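AncCDT-1 (Synthetic construct, PDB 5T0W) binds arginine as an ancestral periplasmic-type amino acid-binding protein, a reconstructed precursor of cyclohexadienyl dehydratase that was probably concerned with solute transport. Local coordinates at residues 53-58 with 225-230; 111-116 with 124-129; 156-161 with 167-172. One frame throughout, in Å; residues are numbered along the deposited sequence.

Contact 1 of 3, residues 53-58 with 225-230; sequences AKALAK and NNWLKQ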
loop_
_atom_site.group_PDB
_atom_site.type_symbol
_atom_site.label_atom_id
_atom_site.label_comp_id
_atom_site.label_asym_id
_atom_site.label_seq_id
_atom_site.Cartn_x
_atom_site.Cartn_y
_atom_site.Cartn_z
ATOM N N ALA A 53 12.634 -1.750 3.773
ATOM C CA ALA A 53 13.568 -0.939 2.996
ATOM C C ALA A 53 14.930 -0.856 3.680
ATOM O O ALA A 53 15.967 -1.043 3.042
ATOM C CB ALA A 53 13.015 0.447 2.774
ATOM N N LYS A 54 14.923 -0.599 4.982
ATOM C CA LYS A 54 16.163 -0.545 5.741
ATOM C C LYS A 54 16.907 -1.847 5.668
ATOM O O LYS A 54 18.130 -1.848 5.498
ATOM C CB LYS A 54 15.893 -0.227 7.196
ATOM C CG LYS A 54 15.487 1.214 7.397
ATOM C CD LYS A 54 15.347 1.520 8.872
ATOM C CE LYS A 54 15.063 2.999 9.043
ATOM N NZ LYS A 54 14.489 3.220 10.382
ATOM N N ALA A 55 16.191 -2.958 5.826
ATOM C CA ALA A 55 16.823 -4.282 5.819
ATOM C C ALA A 55 17.490 -4.534 4.469
ATOM O O ALA A 55 18.608 -5.048 4.407
ATOM C CB ALA A 55 15.799 -5.387 6.137
ATOM N N LEU A 56 16.775 -4.211 3.395
ATOM C CA LEU A 56 17.301 -4.370 2.042
ATOM C C LEU A 56 18.568 -3.531 1.825
ATOM O O LEU A 56 19.572 -4.022 1.310
ATOM C CB LEU A 56 16.235 -3.977 0.995
ATOM C CG LEU A 56 16.699 -3.905 -0.458
ATOM C CD1 LEU A 56 17.416 -5.165 -0.884
ATOM C CD2 LEU A 56 15.501 -3.684 -1.368
ATOM N N ALA A 57 18.510 -2.267 2.220
ATOM C CA ALA A 57 19.686 -1.411 2.159
ATOM C C ALA A 57 20.886 -2.030 2.888
ATOM O O ALA A 57 21.943 -2.150 2.301
ATOM C CB ALA A 57 19.350 -0.054 2.710
ATOM N N LYS A 58 20.714 -2.452 4.134
ATOM C CA LYS A 58 21.773 -3.172 4.859
ATOM C C LYS A 58 22.348 -4.335 4.025
ATOM O O LYS A 58 23.545 -4.367 3.748
ATOM C CB LYS A 58 21.278 -3.693 6.215
ATOM N N ASN A 225 14.538 -10.757 -4.413
ATOM C CA ASN A 225 13.914 -12.019 -4.070
ATOM C C ASN A 225 14.806 -12.843 -3.158
ATOM O O ASN A 225 14.318 -13.444 -2.216
ATOM C CB ASN A 225 13.500 -12.831 -5.296
ATOM C CG ASN A 225 12.245 -12.289 -5.946
ATOM O OD1 ASN A 225 11.343 -11.757 -5.278
ATOM N ND2 ASN A 225 12.201 -12.362 -7.261
ATOM N N ASN A 226 16.106 -12.865 -3.423
ATOM C CA ASN A 226 16.986 -13.620 -2.593
ATOM C C ASN A 226 16.917 -13.080 -1.162
ATOM O O ASN A 226 16.830 -13.851 -0.204
ATOM C CB ASN A 226 18.438 -13.546 -3.114
ATOM C CG ASN A 226 18.684 -14.442 -4.314
ATOM O OD1 ASN A 226 17.973 -15.426 -4.533
ATOM N ND2 ASN A 226 19.729 -14.124 -5.079
ATOM N N TRP A 227 16.954 -11.753 -1.058
ATOM C CA TRP A 227 17.011 -11.054 0.219
ATOM C C TRP A 227 15.772 -11.358 1.036
ATOM O O TRP A 227 15.843 -11.586 2.228
ATOM C CB TRP A 227 17.132 -9.527 -0.031
ATOM C CG TRP A 227 16.587 -8.713 1.059
ATOM C CD1 TRP A 227 17.133 -8.518 2.270
ATOM C CD2 TRP A 227 15.355 -8.002 1.048
ATOM N NE1 TRP A 227 16.320 -7.718 3.034
ATOM C CE2 TRP A 227 15.210 -7.404 2.312
ATOM C CE3 TRP A 227 14.338 -7.834 0.104
ATOM C CZ2 TRP A 227 14.092 -6.631 2.664
ATOM C CZ3 TRP A 227 13.222 -7.047 0.448
ATOM C CH2 TRP A 227 13.120 -6.452 1.728
ATOM N N LEU A 228 14.631 -11.298 0.372
ATOM C CA LEU A 228 13.360 -11.532 0.982
ATOM C C LEU A 228 13.306 -12.964 1.437
ATOM O O LEU A 228 12.926 -13.249 2.568
ATOM C CB LEU A 228 12.245 -11.246 -0.031
ATOM C CG LEU A 228 10.808 -11.381 0.456
ATOM C CD1 LEU A 228 10.556 -10.516 1.693
ATOM C CD2 LEU A 228 9.858 -11.004 -0.676
ATOM N N LYS A 229 13.665 -13.876 0.551
ATOM C CA LYS A 229 13.732 -15.303 0.872
ATOM C C LYS A 229 14.499 -15.540 2.169
ATOM O O LYS A 229 14.060 -16.254 3.054
ATOM C CB LYS A 229 14.423 -16.007 -0.282
ATOM C CG LYS A 229 14.017 -17.430 -0.522
ATOM C CD LYS A 229 14.741 -17.946 -1.740
ATOM C CE LYS A 229 14.166 -17.448 -3.115
ATOM N NZ LYS A 229 13.553 -18.548 -3.930
ATOM N N GLN A 230 15.655 -14.908 2.256
ATOM C CA GLN A 230 16.528 -14.984 3.421
ATOM C C GLN A 230 15.843 -14.525 4.711
ATOM O O GLN A 230 16.032 -15.136 5.742
ATOM C CB GLN A 230 17.822 -14.178 3.167
ATOM C CG GLN A 230 18.777 -14.077 4.347
ATOM C CD GLN A 230 19.330 -15.406 4.763
ATOM O OE1 GLN A 230 19.489 -16.311 3.937
ATOM N NE2 GLN A 230 19.560 -15.576 6.062
#
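Trp227 holds its CG on the far side of the CA-CB bond from the backbone N, chi1 153°, and this carries the indole out of its own helix to Leu56, whose CG also lies opposite its N, chi1 172°. The two residues join helix 48-60 to helix 218-233 in the lobe of the periplasmic binding protein fold that holds both ends of the chain, and they illustrate how one large aromatic can span the gap between two helices. Leu56 lies over one face of the ring system: CB stands 3.8 Å from the centroid of the six-membered ring of Trp227, 14° off its normal, a CH-pi contact. Further along the side chain, Leu56 CD1 comes to 4.0 Å from Trp227 CD2, so that the branch extends the contact from the six-membered ring towards CD2 and CG. The two side chains cross at nearly a right angle, and the backbone of helix 48-60 is drawn in as well, with Leu56 CA 3.6 Å from Trp227 NE1. Neighbours pack on the same pair: Trp223 and Leu25 touch Leu56, and Met87 touches Trp227. Ala55 takes a different side of the indole, in the ring plane at its edge, where its CB is 3.9 Å from Trp227 NE1 and 4.1 Å from Trp227 CZ2.

Contact 2 of 3, residues 111-116 with 124-129; sequences QTILVK and KSFEDL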
loop_
_atom_site.group_PDB
_atom_site.type_symbol
_atom_site.label_atom_id
_atom_site.label_comp_id
_atom_site.label_asym_id
_atom_site.label_seq_id
_atom_site.Cartn_x
_atom_site.Cartn_y
_atom_site.Cartn_z
ATOM N N GLN A 111 -9.734 -6.212 0.808
ATOM C CA GLN A 111 -10.394 -4.916 0.752
ATOM C C GLN A 111 -11.328 -4.907 1.921
ATOM O O GLN A 111 -12.077 -5.842 2.104
ATOM C CB GLN A 111 -11.162 -4.739 -0.573
ATOM C CG GLN A 111 -10.277 -4.600 -1.788
ATOM C CD GLN A 111 -9.259 -3.524 -1.552
ATOM O OE1 GLN A 111 -9.620 -2.372 -1.311
ATOM N NE2 GLN A 111 -7.977 -3.871 -1.610
ATOM N N THR A 112 -11.325 -3.807 2.668
ATOM C CA THR A 112 -12.249 -3.600 3.788
ATOM C C THR A 112 -13.019 -2.279 3.659
ATOM O O THR A 112 -12.517 -1.307 3.121
ATOM C CB THR A 112 -11.459 -3.610 5.072
ATOM O OG1 THR A 112 -10.760 -4.851 5.139
ATOM C CG2 THR A 112 -12.350 -3.457 6.270
ATOM N N ILE A 113 -14.266 -2.294 4.116
ATOM C CA ILE A 113 -15.137 -1.121 4.126
ATOM C C ILE A 113 -15.145 -0.536 5.522
ATOM O O ILE A 113 -15.303 -1.241 6.497
ATOM C CB ILE A 113 -16.594 -1.485 3.779
ATOM C CG1 ILE A 113 -16.688 -2.163 2.418
ATOM C CG2 ILE A 113 -17.477 -0.245 3.811
ATOM C CD1 ILE A 113 -17.955 -2.953 2.228
ATOM N N LEU A 114 -15.031 0.773 5.591
ATOM C CA LEU A 114 -15.051 1.501 6.839
ATOM C C LEU A 114 -16.255 2.420 6.824
ATOM O O LEU A 114 -16.493 3.077 5.825
ATOM C CB LEU A 114 -13.787 2.334 6.917
ATOM C CG LEU A 114 -13.002 2.345 8.217
ATOM C CD1 LEU A 114 -12.478 0.947 8.494
ATOM C CD2 LEU A 114 -11.831 3.310 8.091
ATOM N N VAL A 115 -17.011 2.442 7.922
ATOM C CA VAL A 115 -18.165 3.343 8.082
ATOM C C VAL A 115 -18.253 3.984 9.484
ATOM O O VAL A 115 -17.543 3.581 10.403
ATOM C CB VAL A 115 -19.498 2.625 7.784
ATOM C CG1 VAL A 115 -19.542 2.167 6.338
ATOM C CG2 VAL A 115 -19.712 1.456 8.717
ATOM N N LYS A 116 -19.109 4.994 9.639
ATOM C CA LYS A 116 -19.316 5.619 10.934
ATOM C C LYS A 116 -20.017 4.591 11.818
ATOM O O LYS A 116 -20.861 3.831 11.321
ATOM C CB LYS A 116 -20.137 6.902 10.786
ATOM N N LYS A 124 -24.538 -4.305 5.476
ATOM C CA LYS A 124 -24.115 -5.685 5.667
ATOM C C LYS A 124 -22.857 -6.004 4.851
ATOM O O LYS A 124 -21.962 -6.663 5.355
ATOM C CB LYS A 124 -25.255 -6.657 5.297
ATOM N N SER A 125 -22.816 -5.572 3.586
ATOM C CA SER A 125 -21.760 -5.990 2.635
ATOM C C SER A 125 -21.485 -4.954 1.538
ATOM O O SER A 125 -22.077 -3.897 1.525
ATOM C CB SER A 125 -22.142 -7.334 1.974
ATOM O OG SER A 125 -23.082 -7.150 0.921
ATOM N N PHE A 126 -20.605 -5.309 0.604
ATOM C CA PHE A 126 -20.330 -4.502 -0.591
ATOM C C PHE A 126 -21.608 -4.191 -1.344
ATOM O O PHE A 126 -21.837 -3.073 -1.740
ATOM C CB PHE A 126 -19.450 -5.275 -1.574
ATOM C CG PHE A 126 -18.195 -4.621 -1.989
ATOM C CD1 PHE A 126 -17.710 -3.433 -1.455
ATOM C CD2 PHE A 126 -17.519 -5.211 -3.043
ATOM C CE1 PHE A 126 -16.541 -2.894 -1.964
ATOM C CE2 PHE A 126 -16.351 -4.679 -3.551
ATOM C CZ PHE A 126 -15.865 -3.509 -3.009
ATOM N N GLU A 127 -22.423 -5.211 -1.581
ATOM C CA GLU A 127 -23.685 -5.035 -2.289
ATOM C C GLU A 127 -24.533 -3.897 -1.701
ATOM O O GLU A 127 -25.184 -3.170 -2.446
ATOM C CB GLU A 127 -24.477 -6.364 -2.359
ATOM C CG GLU A 127 -24.536 -6.947 -3.777
ATOM C CD GLU A 127 -24.687 -5.865 -4.863
ATOM O OE1 GLU A 127 -23.795 -5.769 -5.767
ATOM O OE2 GLU A 127 -25.675 -5.080 -4.785
ATOM N N ASP A 128 -24.545 -3.764 -0.382
ATOM C CA ASP A 128 -25.345 -2.734 0.275
ATOM C C ASP A 128 -24.877 -1.306 -0.065
ATOM O O ASP A 128 -25.614 -0.351 0.180
ATOM C CB ASP A 128 -25.367 -2.943 1.796
ATOM C CG ASP A 128 -26.129 -4.179 2.200
ATOM O OD1 ASP A 128 -26.458 -5.014 1.326
ATOM O OD2 ASP A 128 -26.400 -4.334 3.407
ATOM N N LEU A 129 -23.657 -1.168 -0.574
ATOM C CA LEU A 129 -23.111 0.115 -0.973
ATOM C C LEU A 129 -23.380 0.446 -2.442
ATOM O O LEU A 129 -23.182 1.578 -2.853
ATOM C CB LEU A 129 -21.592 0.162 -0.740
ATOM C CG LEU A 129 -21.082 0.343 0.697
ATOM C CD1 LEU A 129 -19.575 0.254 0.842
ATOM C CD2 LEU A 129 -21.552 1.655 1.302
#
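Ile113 meets Leu129 and Phe126 with its branches, a compact example of a strand residue that buries itself under a connecting loop. From CA the bond to CB is directed at segment 124-129, and at CB the side chain divides. The CG2 branch, opposite the backbone N, touches Leu129 CD1 at 3.7 Å. The other branch begins at CG1, 4.1 Å from Leu129 CD1, and ends in Ile113 CD1, which is 3.9 Å from the same methyl. Ile113 and Leu129 thus reach towards each other tip to tip. Ile113 CD1 also meets the aromatic ring, 3.7 Å from Phe126 CD1, and brushes the backbone at Ser125. Within the loop, Lys124 N donates to Asp128 OD2 over 2.8 Å at 155°, arriving from above the carboxylate plane. Beyond the pair, Ala177 touches Ile113, and Val134 and Leu152 touch Leu129. In the same strand Gln111 hydrogen-bonds Asp181, which lines the arginine pocket. This is the sheet of the second lobe in a two-lobed solute-binding protein, with the loop between strands 107-115 and 135-139 folded back onto one face of it.

Contact 3 of 3, residues 156-161 with 167-172; sequences KIRTFE and FQEVVS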
loop_
_atom_site.group_PDB
_atom_site.type_symbol
_atom_site.label_atom_id
_atom_site.label_comp_id
_atom_site.label_asym_id
_atom_site.label_seq_id
_atom_site.Cartn_x
_atom_site.Cartn_y
_atom_site.Cartn_z
ATOM N N LYS A 156 -21.718 6.604 -6.020
ATOM C CA LYS A 156 -20.858 7.734 -6.346
ATOM C C LYS A 156 -19.474 7.528 -5.714
ATOM O O LYS A 156 -19.316 7.627 -4.525
ATOM C CB LYS A 156 -21.469 9.041 -5.857
ATOM C CG LYS A 156 -22.710 9.434 -6.621
ATOM C CD LYS A 156 -23.417 10.622 -5.970
ATOM C CE LYS A 156 -24.603 11.095 -6.791
ATOM N NZ LYS A 156 -25.389 12.116 -6.044
ATOM N N ILE A 157 -18.478 7.289 -6.545
ATOM C CA ILE A 157 -17.124 7.134 -6.082
ATOM C C ILE A 157 -16.426 8.497 -6.082
ATOM O O ILE A 157 -16.417 9.196 -7.097
ATOM C CB ILE A 157 -16.343 6.174 -6.970
ATOM C CG1 ILE A 157 -17.147 4.899 -7.230
ATOM C CG2 ILE A 157 -15.004 5.848 -6.338
ATOM C CD1 ILE A 157 -17.527 4.150 -5.984
ATOM N N ARG A 158 -15.861 8.870 -4.939
ATOM C CA ARG A 158 -15.082 10.083 -4.799
ATOM C C ARG A 158 -13.629 9.716 -4.431
ATOM O O ARG A 158 -13.375 8.932 -3.536
ATOM C CB ARG A 158 -15.704 10.985 -3.737
ATOM C CG ARG A 158 -17.041 11.605 -4.083
ATOM C CD ARG A 158 -16.955 13.070 -4.521
ATOM N NE ARG A 158 -18.137 13.811 -4.043
ATOM C CZ ARG A 158 -18.324 14.197 -2.774
ATOM N NH1 ARG A 158 -17.403 13.920 -1.838
ATOM N NH2 ARG A 158 -19.431 14.849 -2.437
ATOM N N THR A 159 -12.681 10.269 -5.169
ATOM C CA THR A 159 -11.304 9.874 -5.056
ATOM C C THR A 159 -10.503 10.953 -4.366
ATOM O O THR A 159 -10.844 12.124 -4.415
ATOM C CB THR A 159 -10.698 9.613 -6.442
ATOM O OG1 THR A 159 -10.627 10.835 -7.178
ATOM C CG2 THR A 159 -11.541 8.615 -7.217
ATOM N N PHE A 160 -9.411 10.548 -3.740
ATOM C CA PHE A 160 -8.566 11.448 -2.975
ATOM C C PHE A 160 -7.085 11.086 -3.165
ATOM O O PHE A 160 -6.742 9.915 -3.273
ATOM C CB PHE A 160 -8.962 11.362 -1.504
ATOM C CG PHE A 160 -10.367 11.793 -1.255
ATOM C CD1 PHE A 160 -10.656 13.142 -1.085
ATOM C CD2 PHE A 160 -11.403 10.885 -1.246
ATOM C CE1 PHE A 160 -11.960 13.558 -0.891
ATOM C CE2 PHE A 160 -12.704 11.295 -1.068
ATOM C CZ PHE A 160 -12.986 12.619 -0.879
ATOM N N GLU A 161 -6.228 12.097 -3.193
ATOM C CA GLU A 161 -4.803 11.903 -3.357
ATOM C C GLU A 161 -4.226 11.087 -2.211
ATOM O O GLU A 161 -3.310 10.281 -2.414
ATOM C CB GLU A 161 -4.096 13.271 -3.398
ATOM N N PHE A 167 -10.435 9.234 4.735
ATOM C CA PHE A 167 -10.831 9.045 6.132
ATOM C C PHE A 167 -11.640 10.239 6.603
ATOM O O PHE A 167 -12.741 10.085 7.119
ATOM C CB PHE A 167 -9.586 8.814 7.013
ATOM C CG PHE A 167 -9.867 8.756 8.488
ATOM C CD1 PHE A 167 -10.609 7.718 9.034
ATOM C CD2 PHE A 167 -9.384 9.742 9.330
ATOM C CE1 PHE A 167 -10.880 7.676 10.395
ATOM C CE2 PHE A 167 -9.648 9.712 10.683
ATOM C CZ PHE A 167 -10.396 8.677 11.219
ATOM N N GLN A 168 -11.122 11.436 6.376
ATOM C CA GLN A 168 -11.825 12.658 6.762
ATOM C C GLN A 168 -13.227 12.784 6.106
ATOM O O GLN A 168 -14.180 13.209 6.764
ATOM C CB GLN A 168 -10.949 13.877 6.457
ATOM C CG GLN A 168 -11.578 15.214 6.831
ATOM C CD GLN A 168 -10.540 16.300 7.084
ATOM O OE1 GLN A 168 -9.351 16.114 6.797
ATOM N NE2 GLN A 168 -10.986 17.433 7.603
ATOM N N GLU A 169 -13.349 12.416 4.829
ATOM C CA GLU A 169 -14.657 12.436 4.151
ATOM C C GLU A 169 -15.706 11.569 4.782
ATOM O O GLU A 169 -16.880 11.951 4.819
ATOM C CB GLU A 169 -14.601 12.012 2.684
ATOM C CG GLU A 169 -15.770 12.575 1.926
ATOM C CD GLU A 169 -15.421 13.900 1.331
ATOM O OE1 GLU A 169 -14.710 14.700 2.003
ATOM O OE2 GLU A 169 -15.854 14.110 0.192
ATOM N N VAL A 170 -15.317 10.387 5.233
ATOM C CA VAL A 170 -16.301 9.533 5.868
ATOM C C VAL A 170 -16.638 10.018 7.282
ATOM O O VAL A 170 -17.817 9.989 7.684
ATOM C CB VAL A 170 -15.920 8.047 5.829
ATOM C CG1 VAL A 170 -14.676 7.806 6.639
ATOM C CG2 VAL A 170 -17.046 7.198 6.361
ATOM N N VAL A 171 -15.651 10.527 8.017
ATOM C CA VAL A 171 -15.951 11.049 9.366
ATOM C C VAL A 171 -16.856 12.269 9.309
ATOM O O VAL A 171 -17.766 12.417 10.139
ATOM C CB VAL A 171 -14.680 11.374 10.172
ATOM C CG1 VAL A 171 -15.028 11.972 11.535
ATOM C CG2 VAL A 171 -13.866 10.102 10.366
ATOM N N SER A 172 -16.591 13.141 8.342
ATOM C CA SER A 172 -17.338 14.383 8.221
ATOM C C SER A 172 -18.765 14.157 7.740
ATOM O O SER A 172 -19.583 15.070 7.755
ATOM C CB SER A 172 -16.605 15.343 7.278
ATOM O OG SER A 172 -16.632 14.862 5.953
#
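A beta-alpha unit supplies this contact, in which strand 156-160 and helix 163-171 are tied together by a charged pair: Arg158 and Glu169 form a salt bridge, with Arg158 NH1 2.6 Å from Glu169 OE2. The carboxylate oxygen approaches the edge of the guanidinium, near its plane, yet the two flat groups are turned 84° from each other, so the bridge uses one oxygen and one nitrogen and is not a paired, side-by-side one. Glu169 reaches it through a chain bent at chi2 (91°), while Arg158 bends at both chi2 and chi3 to come down from the strand. Glu169 OE2 also lies at the edge of the Phe160 ring, 3.4 Å from Phe160 CZ and near the ring plane, where the rim hydrogens carry slight positive charge. Strand 156-160 runs parallel to strand 135-139, and helix 163-171 leads on to strand 177-181, which flanks strand 135-139 on the other side from 156-160, a beta-alpha-beta crossover that skips one strand. Glu169 OE1 has a second charged partner, Arg174 NE, so the carboxylate is shared between two arginines and is probably kept ionised by them. With an alanine here the carboxylate is gone, which would probably leave Arg158 and Arg174 without their common partner and the Phe160 edge without the oxygen it faces. Towards the ligand, Glu161 O accepts a bond from Gln139 NE2, Gln139 being a residue of the arginine pocket.

From the N terminus, the chain first lays down segment 53-58 in one lobe, but contact 1 stays unclosed until helix 218-233 returns to pack on helix 48-60. In between it crosses into the other lobe, where contact 2 joins strand 107-115 to the loop that follows it, with only seven residues between its segments. Contact 3 follows in series, closing a connection of five residues, four of them helical, within a strand-helix unit. Both therefore sit within the long excursion that contact 1 completes. Contacts 2 and 3 serve the same sheet and touch, Leu114 O lying 4.2 Å from Val170 CG2; contact 1 is about 36 and 35 Å away, centre to centre.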